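Local coordinates for protein thioredoxin reductase (Streptomyces clavuligerus, PDB 4NTD) that is an FAD-binding flavoenzyme of the thioredoxin reductase family that probably forms the disulfide bond of the antibiotic holomycin, at residues A[105-119]-A[122-135]. Sequence-based numbering, arbitrary orientation. Where two conformers were deposited one is given.
With FAD (flavin-adenine dinucleotide), chain C.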
ATOM      1  N   GLU A 105       9.964 -21.454  11.453  1.00 19.07           N
ATOM      2  CA  GLU A 105       8.642 -21.093  11.952  1.00 18.53           C
ATOM      3  C   GLU A 105       8.744 -20.531  13.362  1.00 18.78           C
ATOM      4  O   GLU A 105       9.255 -21.194  14.264  1.00 19.18           O
ATOM      5  CB  GLU A 105       7.714 -22.314  11.945  1.00 20.55           C
ATOM      6  CG  GLU A 105       6.288 -21.999  12.388  1.00 23.98           C
ATOM      7  CD  GLU A 105       5.355 -23.198  12.355  1.00 30.62           C
ATOM      8  OE1 GLU A 105       5.698 -24.230  11.744  1.00 31.29           O
ATOM      9  OE2 GLU A 105       4.258 -23.101  12.944  1.00 35.38           O
ATOM     10  N   VAL A 106       8.255 -19.307  13.547  1.00 18.22           N
ATOM     11  CA  VAL A 106       8.159 -18.712  14.875  1.00 18.44           C
ATOM     12  C   VAL A 106       6.943 -19.308  15.571  1.00 20.19           C
ATOM     13  O   VAL A 106       5.844 -19.295  15.014  1.00 19.72           O
ATOM     14  CB  VAL A 106       8.001 -17.179  14.803  1.00 18.23           C
ATOM     15  CG1 VAL A 106       7.812 -16.590  16.197  1.00 18.81           C
ATOM     16  CG2 VAL A 106       9.205 -16.550  14.111  1.00 19.29           C
ATOM     17  N   ASP A 107       7.131 -19.838  16.777  1.00 21.11           N
ATOM     18  CA  ASP A 107       6.002 -20.375  17.539  1.00 23.12           C
ATOM     19  C   ASP A 107       5.717 -19.627  18.846  1.00 21.56           C
ATOM     20  O   ASP A 107       4.756 -19.954  19.536  1.00 24.03           O
ATOM     21  CB  ASP A 107       6.173 -21.880  17.780  1.00 28.53           C
ATOM     22  CG  ASP A 107       7.201 -22.201  18.842  1.00 28.78           C
ATOM     23  OD1 ASP A 107       8.107 -21.379  19.092  1.00 31.57           O
ATOM     24  OD2 ASP A 107       7.099 -23.299  19.427  1.00 35.11           O
ATOM     25  N   ASP A 108       6.526 -18.619  19.175  1.00 21.65           N
ATOM     26  CA  ASP A 108       6.252 -17.779  20.342  1.00 22.15           C
ATOM     27  C   ASP A 108       6.949 -16.423  20.253  1.00 21.19           C
ATOM     28  O   ASP A 108       8.081 -16.328  19.776  1.00 21.41           O
ATOM     29  CB  ASP A 108       6.680 -18.490  21.633  1.00 24.72           C
ATOM     30  CG  ASP A 108       6.223 -17.761  22.887  1.00 30.62           C
ATOM     31  OD1 ASP A 108       5.057 -17.320  22.939  1.00 33.39           O
ATOM     32  OD2 ASP A 108       7.030 -17.634  23.830  1.00 36.09           O
ATOM     33  N   VAL A 109       6.251 -15.384  20.708  1.00 21.04           N
ATOM     34  CA  VAL A 109       6.836 -14.058  20.906  1.00 20.87           C
ATOM     35  C   VAL A 109       6.419 -13.571  22.295  1.00 22.30           C
ATOM     36  O   VAL A 109       5.229 -13.518  22.603  1.00 22.87           O
ATOM     37  CB  VAL A 109       6.361 -13.047  19.840  1.00 20.33           C
ATOM     38  CG1 VAL A 109       7.044 -11.698  20.036  1.00 21.26           C
ATOM     39  CG2 VAL A 109       6.632 -13.576  18.438  1.00 20.78           C
ATOM     40  N   GLU A 110       7.404 -13.230  23.127  1.00 23.30           N
ATOM     41  CA  GLU A 110       7.155 -12.781  24.500  1.00 25.03           C
ATOM     42  C   GLU A 110       7.695 -11.371  24.708  1.00 25.31           C
ATOM     43  O   GLU A 110       8.825 -11.073  24.326  1.00 24.08           O
ATOM     44  CB  GLU A 110       7.811 -13.737  25.499  1.00 29.29           C
ATOM     45  CG  GLU A 110       7.552 -13.392  26.961  1.00 35.54           C
ATOM     46  CD  GLU A 110       8.047 -14.460  27.921  1.00 55.17           C
ATOM     47  OE1 GLU A 110       7.626 -14.437  29.098  1.00 60.39           O
ATOM     48  OE2 GLU A 110       8.855 -15.321  27.508  1.00 52.13           O
ATOM     49  N   ARG A 111       6.888 -10.517  25.334  1.00 27.78           N
ATOM     50  CA  ARG A 111       7.256  -9.123  25.565  1.00 31.65           C
ATOM     51  C   ARG A 111       8.008  -8.945  26.884  1.00 31.56           C
ATOM     52  O   ARG A 111       7.659  -9.568  27.891  1.00 34.46           O
ATOM     53  CB  ARG A 111       6.003  -8.245  25.566  1.00 48.32           C
ATOM     54  CG  ARG A 111       6.295  -6.756  25.660  1.00 47.34           C
ATOM     55  CD  ARG A 111       5.211  -5.934  24.992  1.00 51.98           C
ATOM     56  NE  ARG A 111       3.913  -6.028  25.663  1.00 57.80           N
ATOM     57  CZ  ARG A 111       3.400  -5.119  26.496  1.00 48.22           C
ATOM     58  NH1 ARG A 111       2.202  -5.332  27.032  1.00 55.96           N
ATOM     59  NH2 ARG A 111       4.058  -4.004  26.804  1.00 48.60           N
ATOM     60  N   GLU A 112       9.040  -8.096  26.853  1.00 34.39           N
ATOM     61  CA  GLU A 112       9.829  -7.760  28.038  0.50 37.88           C
ATOM     62  C   GLU A 112       9.943  -6.235  28.158  1.00 40.56           C
ATOM     63  O   GLU A 112       9.586  -5.503  27.234  1.00 40.47           O
ATOM     64  CB  GLU A 112      11.236  -8.380  27.959  0.50 40.97           C
ATOM     65  CG  GLU A 112      11.353  -9.675  27.156  0.50 48.65           C
ATOM     66  CD  GLU A 112      10.927 -10.908  27.935  0.50 42.59           C
ATOM     67  OE1 GLU A 112      10.641 -10.785  29.145  0.50 43.50           O
ATOM     68  OE2 GLU A 112      10.889 -12.004  27.334  0.50 49.50           O
ATOM     69  N   GLY A 113      10.443  -5.765  29.300  1.00 51.19           N
ATOM     70  CA  GLY A 113      10.692  -4.334  29.517  1.00 61.14           C
ATOM     71  C   GLY A 113       9.456  -3.459  29.653  1.00 62.59           C
ATOM     72  O   GLY A 113       8.324  -3.944  29.592  1.00 65.98           O
ATOM     73  N   GLU A 114       9.684  -2.157  29.835  1.00 61.45           N
ATOM     74  CA  GLU A 114       8.599  -1.184  30.008  1.00 58.72           C
ATOM     75  C   GLU A 114       7.882  -0.873  28.692  1.00 56.43           C
ATOM     76  O   GLU A 114       8.380  -1.196  27.611  1.00 56.81           O
ATOM     77  CB  GLU A 114       9.137   0.117  30.619  1.00 62.16           C
ATOM     78  CG  GLU A 114       9.521   0.012  32.087  1.00 75.53           C
ATOM     79  CD  GLU A 114       9.647   1.367  32.764  1.00 81.11           C
ATOM     80  OE1 GLU A 114      10.062   2.340  32.097  1.00 78.26           O
ATOM     81  OE2 GLU A 114       9.335   1.459  33.971  1.00 81.73           O
ATOM     82  N   ASP A 115       6.711  -0.242  28.800  1.00 58.00           N
ATOM     83  CA  ASP A 115       5.939   0.200  27.630  1.00 55.31           C
ATOM     84  C   ASP A 115       6.700   1.219  26.775  1.00 48.30           C
ATOM     85  O   ASP A 115       6.487   1.291  25.563  1.00 41.82           O
ATOM     86  CB  ASP A 115       4.594   0.810  28.062  1.00 54.03           C
ATOM     87  CG  ASP A 115       3.564  -0.240  28.461  1.00 56.82           C
ATOM     88  OD1 ASP A 115       3.926  -1.427  28.616  1.00 57.76           O
ATOM     89  OD2 ASP A 115       2.381   0.131  28.622  1.00 61.28           O
ATOM     90  N   ASP A 116       7.573   2.001  27.412  1.00 52.18           N
ATOM     91  CA  ASP A 116       8.350   3.044  26.729  1.00 51.02           C
ATOM     92  C   ASP A 116       9.700   2.558  26.184  1.00 51.93           C
ATOM     93  O   ASP A 116      10.400   3.310  25.504  1.00 55.28           O
ATOM     94  CB  ASP A 116       8.572   4.239  27.666  1.00 60.96           C
ATOM     95  CG  ASP A 116       9.567   3.943  28.780  1.00 67.78           C
ATOM     96  OD1 ASP A 116       9.708   2.764  29.168  1.00 66.10           O
ATOM     97  OD2 ASP A 116      10.206   4.897  29.272  1.00 69.16           O
ATOM     98  N   ALA A 117      10.073   1.320  26.506  1.00 44.41           N
ATOM     99  CA  ALA A 117      11.269   0.695  25.941  1.00 40.60           C
ATOM    100  C   ALA A 117      11.021  -0.799  25.735  1.00 32.10           C
ATOM    101  O   ALA A 117      11.637  -1.633  26.403  1.00 34.78           O
ATOM    102  CB  ALA A 117      12.469   0.927  26.846  1.00 43.03           C
ATOM    103  N   PRO A 118      10.107  -1.141  24.807  1.00 30.33           N
ATOM    104  CA  PRO A 118       9.771  -2.551  24.587  1.00 27.86           C
ATOM    105  C   PRO A 118      10.947  -3.398  24.107  1.00 24.77           C
ATOM    106  O   PRO A 118      11.850  -2.896  23.441  1.00 24.46           O
ATOM    107  CB  PRO A 118       8.688  -2.509  23.498  1.00 31.98           C
ATOM    108  CG  PRO A 118       8.251  -1.096  23.383  1.00 32.35           C
ATOM    109  CD  PRO A 118       9.339  -0.233  23.935  1.00 31.72           C
ATOM    110  N   ARG A 119      10.915  -4.675  24.468  1.00 23.47           N
ATOM    111  CA  ARG A 119      11.838  -5.679  23.951  1.00 23.18           C
ATOM    112  C   ARG A 119      11.050  -6.979  23.830  1.00 21.71           C
ATOM    113  O   ARG A 119      10.051  -7.165  24.529  1.00 23.58           O
ATOM    114  CB  ARG A 119      13.041  -5.837  24.889  1.00 32.41           C
ATOM    115  CG  ARG A 119      13.954  -7.018  24.573  1.00 40.57           C
ATOM    116  CD  ARG A 119      15.350  -6.820  25.149  1.00 50.25           C
ATOM    117  NE  ARG A 119      16.022  -5.671  24.542  1.00 51.67           N
ATOM    118  CZ  ARG A 119      16.752  -5.697  23.425  1.00 42.89           C
ATOM    119  NH1 ARG A 119      16.951  -6.826  22.746  1.00 39.03           N
ATOM    120  NH2 ARG A 119      17.300  -4.571  22.982  1.00 41.52           N
ATOM    121  N   VAL A 122      11.799 -13.759  20.503  1.00 20.00           N
ATOM    122  CA  VAL A 122      11.163 -14.507  19.422  1.00 19.73           C
ATOM    123  C   VAL A 122      11.742 -15.919  19.435  1.00 20.37           C
ATOM    124  O   VAL A 122      12.958 -16.084  19.375  1.00 21.36           O
ATOM    125  CB  VAL A 122      11.422 -13.835  18.060  1.00 20.35           C
ATOM    126  CG1 VAL A 122      10.830 -14.658  16.922  1.00 20.24           C
ATOM    127  CG2 VAL A 122      10.847 -12.424  18.051  1.00 20.84           C
ATOM    128  N   ARG A 123      10.866 -16.920  19.516  1.00 20.00           N
ATOM    129  CA  ARG A 123      11.284 -18.319  19.621  0.50 19.61           C
ATOM    130  C   ARG A 123      10.790 -19.122  18.419  1.00 19.64           C
ATOM    131  O   ARG A 123       9.623 -19.023  18.032  1.00 20.40           O
ATOM    132  CB  ARG A 123      10.765 -18.934  20.928  0.50 19.84           C
ATOM    133  CG  ARG A 123      11.259 -18.218  22.181  0.50 20.65           C
ATOM    134  CD  ARG A 123      10.763 -18.870  23.466  0.50 22.19           C
ATOM    135  NE  ARG A 123      11.288 -18.192  24.650  0.50 24.91           N
ATOM    136  CZ  ARG A 123      10.586 -17.366  25.420  0.50 28.88           C
ATOM    137  NH1 ARG A 123       9.314 -17.114  25.145  0.50 32.29           N
ATOM    138  NH2 ARG A 123      11.155 -16.795  26.473  0.50 33.43           N
ATOM    139  N   LEU A 124      11.691 -19.912  17.831  1.00 19.40           N
ATOM    140  CA  LEU A 124      11.376 -20.738  16.666  1.00 18.78           C
ATOM    141  C   LEU A 124      11.112 -22.182  17.068  1.00 18.88           C
ATOM    142  O   LEU A 124      11.612 -22.655  18.091  1.00 19.86           O
ATOM    143  CB  LEU A 124      12.530 -20.726  15.657  1.00 19.61           C
ATOM    144  CG  LEU A 124      12.656 -19.534  14.706  1.00 21.09           C
ATOM    145  CD1 LEU A 124      12.892 -18.238  15.462  1.00 23.42           C
ATOM    146  CD2 LEU A 124      13.778 -19.789  13.711  1.00 23.30           C
ATOM    147  N   VAL A 125      10.341 -22.881  16.238  1.00 18.33           N
ATOM    148  CA  VAL A 125      10.204 -24.328  16.355  1.00 18.46           C
ATOM    149  C   VAL A 125      11.608 -24.922  16.216  1.00 20.32           C
ATOM    150  O   VAL A 125      12.337 -24.586  15.282  1.00 20.05           O
ATOM    151  CB  VAL A 125       9.276 -24.913  15.267  1.00 20.74           C
ATOM    152  CG1 VAL A 125       9.239 -26.434  15.352  1.00 21.82           C
ATOM    153  CG2 VAL A 125       7.867 -24.345  15.395  1.00 21.48           C
ATOM    154  N   GLY A 126      11.989 -25.777  17.161  1.00 19.98           N
ATOM    155  CA  GLY A 126      13.340 -26.334  17.197  1.00 20.95           C
ATOM    156  C   GLY A 126      14.186 -25.804  18.341  1.00 21.95           C
ATOM    157  O   GLY A 126      15.112 -26.480  18.785  1.00 23.44           O
ATOM    158  N   GLY A 127      13.893 -24.589  18.804  1.00 22.37           N
ATOM    159  CA  GLY A 127      14.548 -24.044  19.998  1.00 23.35           C
ATOM    160  C   GLY A 127      15.335 -22.752  19.842  1.00 23.93           C
ATOM    161  O   GLY A 127      15.691 -22.132  20.844  1.00 26.46           O
ATOM    162  N   VAL A 128      15.624 -22.342  18.608  1.00 22.04           N
ATOM    163  CA  VAL A 128      16.384 -21.109  18.376  1.00 21.46           C
ATOM    164  C   VAL A 128      15.569 -19.893  18.823  1.00 20.60           C
ATOM    165  O   VAL A 128      14.382 -19.789  18.510  1.00 21.29           O
ATOM    166  CB  VAL A 128      16.803 -20.957  16.895  1.00 22.95           C
ATOM    167  CG1 VAL A 128      17.383 -19.572  16.624  1.00 24.37           C
ATOM    168  CG2 VAL A 128      17.813 -22.034  16.518  1.00 25.60           C
ATOM    169  N   ALA A 129      16.210 -18.991  19.564  1.00 21.26           N
ATOM    170  CA  ALA A 129      15.561 -17.768  20.036  1.00 21.86           C
ATOM    171  C   ALA A 129      16.390 -16.530  19.704  1.00 22.27           C
ATOM    172  O   ALA A 129      17.620 -16.600  19.617  1.00 23.34           O
ATOM    173  CB  ALA A 129      15.308 -17.842  21.536  1.00 25.28           C
ATOM    174  N   LEU A 130      15.694 -15.408  19.516  1.00 22.29           N
ATOM    175  CA  LEU A 130      16.307 -14.106  19.241  1.00 22.76           C
ATOM    176  C   LEU A 130      15.704 -13.054  20.163  1.00 21.79           C
ATOM    177  O   LEU A 130      14.511 -13.106  20.464  1.00 21.88           O
ATOM    178  CB  LEU A 130      16.018 -13.649  17.810  1.00 28.28           C
ATOM    179  CG  LEU A 130      16.215 -14.590  16.623  1.00 31.35           C
ATOM    180  CD1 LEU A 130      14.966 -15.416  16.357  1.00 33.23           C
ATOM    181  CD2 LEU A 130      16.574 -13.765  15.396  1.00 37.63           C
ATOM    182  N   SER A 131      16.523 -12.090  20.578  1.00 20.25           N
ATOM    183  CA  SER A 131      16.050 -10.914  21.307  1.00 19.51           C
ATOM    184  C   SER A 131      16.021  -9.723  20.352  1.00 18.77           C
ATOM    185  O   SER A 131      16.957  -9.530  19.581  1.00 19.94           O
ATOM    186  CB  SER A 131      16.970 -10.616  22.490  1.00 25.21           C
ATOM    187  OG  SER A 131      16.475  -9.536  23.262  1.00 30.38           O
ATOM    188  N   THR A 132      14.951  -8.931  20.406  1.00 19.26           N
ATOM    189  CA  THR A 132      14.764  -7.812  19.477  1.00 18.93           C
ATOM    190  C   THR A 132      14.018  -6.638  20.116  1.00 18.33           C
ATOM    191  O   THR A 132      13.251  -6.819  21.062  1.00 19.67           O
ATOM    192  CB  THR A 132      14.017  -8.274  18.203  1.00 18.28           C
ATOM    193  OG1 THR A 132      13.928  -7.194  17.264  1.00 18.56           O
ATOM    194  CG2 THR A 132      12.614  -8.785  18.531  1.00 19.08           C
ATOM    195  N   ARG A 133      14.244  -5.436  19.591  1.00 18.42           N
ATOM    196  CA  ARG A 133      13.560  -4.242  20.090  1.00 18.33           C
ATOM    197  C   ARG A 133      12.110  -4.169  19.610  1.00 17.86           C
ATOM    198  O   ARG A 133      11.240  -3.689  20.339  1.00 18.05           O
ATOM    199  CB  ARG A 133      14.309  -2.970  19.677  1.00 19.45           C
ATOM    200  CG  ARG A 133      15.719  -2.880  20.235  1.00 21.77           C
ATOM    201  CD  ARG A 133      16.426  -1.616  19.773  1.00 24.91           C
ATOM    202  NE  ARG A 133      15.908  -0.422  20.433  1.00 26.42           N
ATOM    203  CZ  ARG A 133      16.266   0.826  20.129  1.00 27.90           C
ATOM    204  NH1 ARG A 133      17.140   1.069  19.158  1.00 28.80           N
ATOM    205  NH2 ARG A 133      15.734   1.842  20.795  1.00 30.51           N
ATOM    206  N   ARG A 134      11.860  -4.640  18.387  1.00 17.53           N
ATOM    207  CA  ARG A 134      10.546  -4.529  17.750  1.00 16.71           C
ATOM    208  C   ARG A 134      10.208  -5.781  16.944  1.00 17.08           C
ATOM    209  O   ARG A 134      11.098  -6.547  16.565  1.00 17.17           O
ATOM    210  CB  ARG A 134      10.517  -3.317  16.817  1.00 17.69           C
ATOM    211  CG  ARG A 134      10.761  -1.974  17.489  1.00 18.57           C
ATOM    212  CD  ARG A 134       9.614  -1.590  18.405  1.00 19.02           C
ATOM    213  NE  ARG A 134       9.751  -0.229  18.921  1.00 20.84           N
ATOM    214  CZ  ARG A 134      10.480   0.126  19.980  1.00 20.53           C
ATOM    215  NH1 ARG A 134      11.175  -0.771  20.677  1.00 21.11           N
ATOM    216  NH2 ARG A 134      10.520   1.404  20.344  1.00 23.58           N
ATOM    217  N   VAL A 135       8.916  -5.972  16.681  1.00 16.91           N
ATOM    218  CA  VAL A 135       8.430  -7.087  15.865  1.00 17.25           C
ATOM    219  C   VAL A 135       7.423  -6.587  14.828  1.00 17.00           C
ATOM    220  O   VAL A 135       6.562  -5.762  15.137  1.00 17.83           O
ATOM    221  CB  VAL A 135       7.764  -8.176  16.738  1.00 20.85           C
ATOM    222  CG1 VAL A 135       7.168  -9.287  15.877  1.00 22.74           C
ATOM    223  CG2 VAL A 135       8.771  -8.753  17.721  1.00 22.71           C
TER
HETATM  224  PA  FAD C 402       1.919 -13.955   2.282  1.00 15.00           P
HETATM  225  O1A FAD C 402       2.350 -13.548   0.898  1.00 15.51           O
HETATM  226  O2A FAD C 402       0.980 -15.122   2.424  1.00 15.68           O
HETATM  227  O5B FAD C 402       3.239 -14.265   3.137  1.00 14.28           O
HETATM  228  C5B FAD C 402       3.139 -14.667   4.497  1.00 14.99           C
HETATM  229  C4B FAD C 402       4.405 -15.424   4.859  1.00 15.94           C
HETATM  230  O4B FAD C 402       4.449 -15.626   6.269  1.00 15.80           O
HETATM  231  C3B FAD C 402       4.466 -16.805   4.211  1.00 16.12           C
HETATM  232  O3B FAD C 402       5.646 -16.934   3.408  1.00 16.75           O
HETATM  233  C2B FAD C 402       4.470 -17.780   5.377  1.00 17.19           C
HETATM  234  O2B FAD C 402       5.312 -18.912   5.141  1.00 18.74           O
HETATM  235  C1B FAD C 402       4.987 -16.924   6.521  1.00 16.35           C
HETATM  236  N9A FAD C 402       4.604 -17.341   7.887  1.00 15.52           N
HETATM  237  C8A FAD C 402       3.357 -17.536   8.354  1.00 16.31           C
HETATM  238  N7A FAD C 402       3.389 -17.883   9.664  1.00 17.06           N
HETATM  239  C5A FAD C 402       4.677 -17.905  10.047  1.00 16.00           C
HETATM  240  C6A FAD C 402       5.417 -18.187  11.295  1.00 16.59           C
HETATM  241  N6A FAD C 402       4.751 -18.534  12.419  1.00 18.15           N
HETATM  242  N1A FAD C 402       6.768 -18.093  11.267  1.00 17.33           N
HETATM  243  C2A FAD C 402       7.443 -17.752  10.148  1.00 17.00           C
HETATM  244  N3A FAD C 402       6.827 -17.477   8.981  1.00 15.81           N
HETATM  245  C4A FAD C 402       5.475 -17.537   8.874  1.00 15.81           C
HETATM  246  N1  FAD C 402      -2.753 -11.069  -5.154  1.00 14.43           N
HETATM  247  C2  FAD C 402      -2.383 -10.273  -6.183  1.00 15.08           C
HETATM  248  O2  FAD C 402      -2.109  -9.082  -5.931  1.00 15.49           O
HETATM  249  N3  FAD C 402      -2.304 -10.716  -7.452  1.00 15.23           N
HETATM  250  C4  FAD C 402      -2.582 -11.991  -7.780  1.00 14.87           C
HETATM  251  O4  FAD C 402      -2.505 -12.372  -8.966  1.00 15.70           O
HETATM  252  C4X FAD C 402      -2.984 -12.933  -6.710  1.00 14.41           C
HETATM  253  N5  FAD C 402      -3.285 -14.235  -6.944  1.00 15.28           N
HETATM  254  C5X FAD C 402      -3.664 -15.052  -5.925  1.00 15.23           C
HETATM  255  C6  FAD C 402      -3.966 -16.383  -6.193  1.00 16.61           C
HETATM  256  C7  FAD C 402      -4.355 -17.249  -5.175  1.00 17.26           C
HETATM  257  C7M FAD C 402      -4.679 -18.689  -5.489  1.00 19.32           C
HETATM  258  C8  FAD C 402      -4.447 -16.748  -3.780  1.00 17.06           C
HETATM  259  C8M FAD C 402      -4.874 -17.664  -2.663  1.00 17.99           C
HETATM  260  C9  FAD C 402      -4.147 -15.418  -3.502  1.00 16.39           C
HETATM  261  C9A FAD C 402      -3.759 -14.545  -4.522  1.00 15.47           C
HETATM  262  N10 FAD C 402      -3.444 -13.185  -4.266  1.00 14.78           N
HETATM  263  C10 FAD C 402      -3.056 -12.372  -5.344  1.00 14.18           C
HETATM  264  C1' FAD C 402      -3.490 -12.586  -2.925  1.00 14.35           C
HETATM  265  C2' FAD C 402      -2.114 -12.727  -2.273  1.00 14.27           C
HETATM  266  O2' FAD C 402      -1.915 -14.095  -1.887  1.00 15.90           O
HETATM  267  C3' FAD C 402      -1.971 -11.830  -1.045  1.00 14.36           C
HETATM  268  O3' FAD C 402      -2.242 -10.473  -1.417  1.00 15.21           O
HETATM  269  C4' FAD C 402      -0.577 -11.885  -0.419  1.00 14.35           C
HETATM  270  O4' FAD C 402      -0.139 -13.236  -0.240  1.00 16.05           O
HETATM  271  C5' FAD C 402      -0.548 -11.199   0.941  1.00 14.20           C
HETATM  272  O5' FAD C 402       0.809 -10.945   1.298  1.00 13.88           O
HETATM  273  P   FAD C 402       1.327 -11.126   2.806  1.00 14.54           P
HETATM  274  O1P FAD C 402       0.309 -10.541   3.746  1.00 15.26           O
HETATM  275  O2P FAD C 402       2.760 -10.655   2.841  1.00 14.88           O
HETATM  276  O3P FAD C 402       1.248 -12.722   3.085  1.00 14.88           O
HETATM  277  O   HOH W   1      11.719 -23.458  12.676  1.00 22.03           O
HETATM  278  O   HOH W   2      13.868  -1.101  22.629  1.00 30.31           O
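Val106 CG1 meets Val122 CG1 at 3.7 Å, the two side chains crossing at about a right angle, on the buried side of an antiparallel meander in which strand 106-112 runs at 157° to 122-124. Further along, Val109 CG1 touches Val135 CG2, linking this small sheet to the parallel Rossmann-type sheet that strand 134-137 enters; Ile36 and Phe120 complete the apolar layer. The register slips by one residue at a classic beta bulge, where two successive amides share Arg123 O: Asp107 N at 2.9 Å and, weakly, Asp108 N. Arg123 N returns a nearly straight bond to Asp108 O.

The other face is polar and nearer solvent: Glu110 is exposed, Asp108 and Arg123 partly so, whereas the four valines are buried. In one of its two conformers Arg123, extended from CG to NE, lies alongside Asp108 and gives NH1 to Asp108 OD2 at 2.7 Å, their planes 12° apart. There NH1 and NH2 also grip a single oxygen, Glu110 OE2, whose carboxylate is turned 59° from the guanidinium. Toward the hairpin's turn Arg119, bent at chi3, sends NH1 in its guanidinium plane to Ser131 OG at 2.8 Å, one face lying over the backbone of Thr132 and Arg133. A leucine in its place would probably leave Ser131 OG without this donor and uncover that backbone.

At the bulge end, Val106 N donates to FAD N1A at 3.0 Å and Val106 O accepts from FAD N6A at 2.9 Å. This paired donor and acceptor matches the adenine edge, so the chemistry implies recognition of the base by backbone.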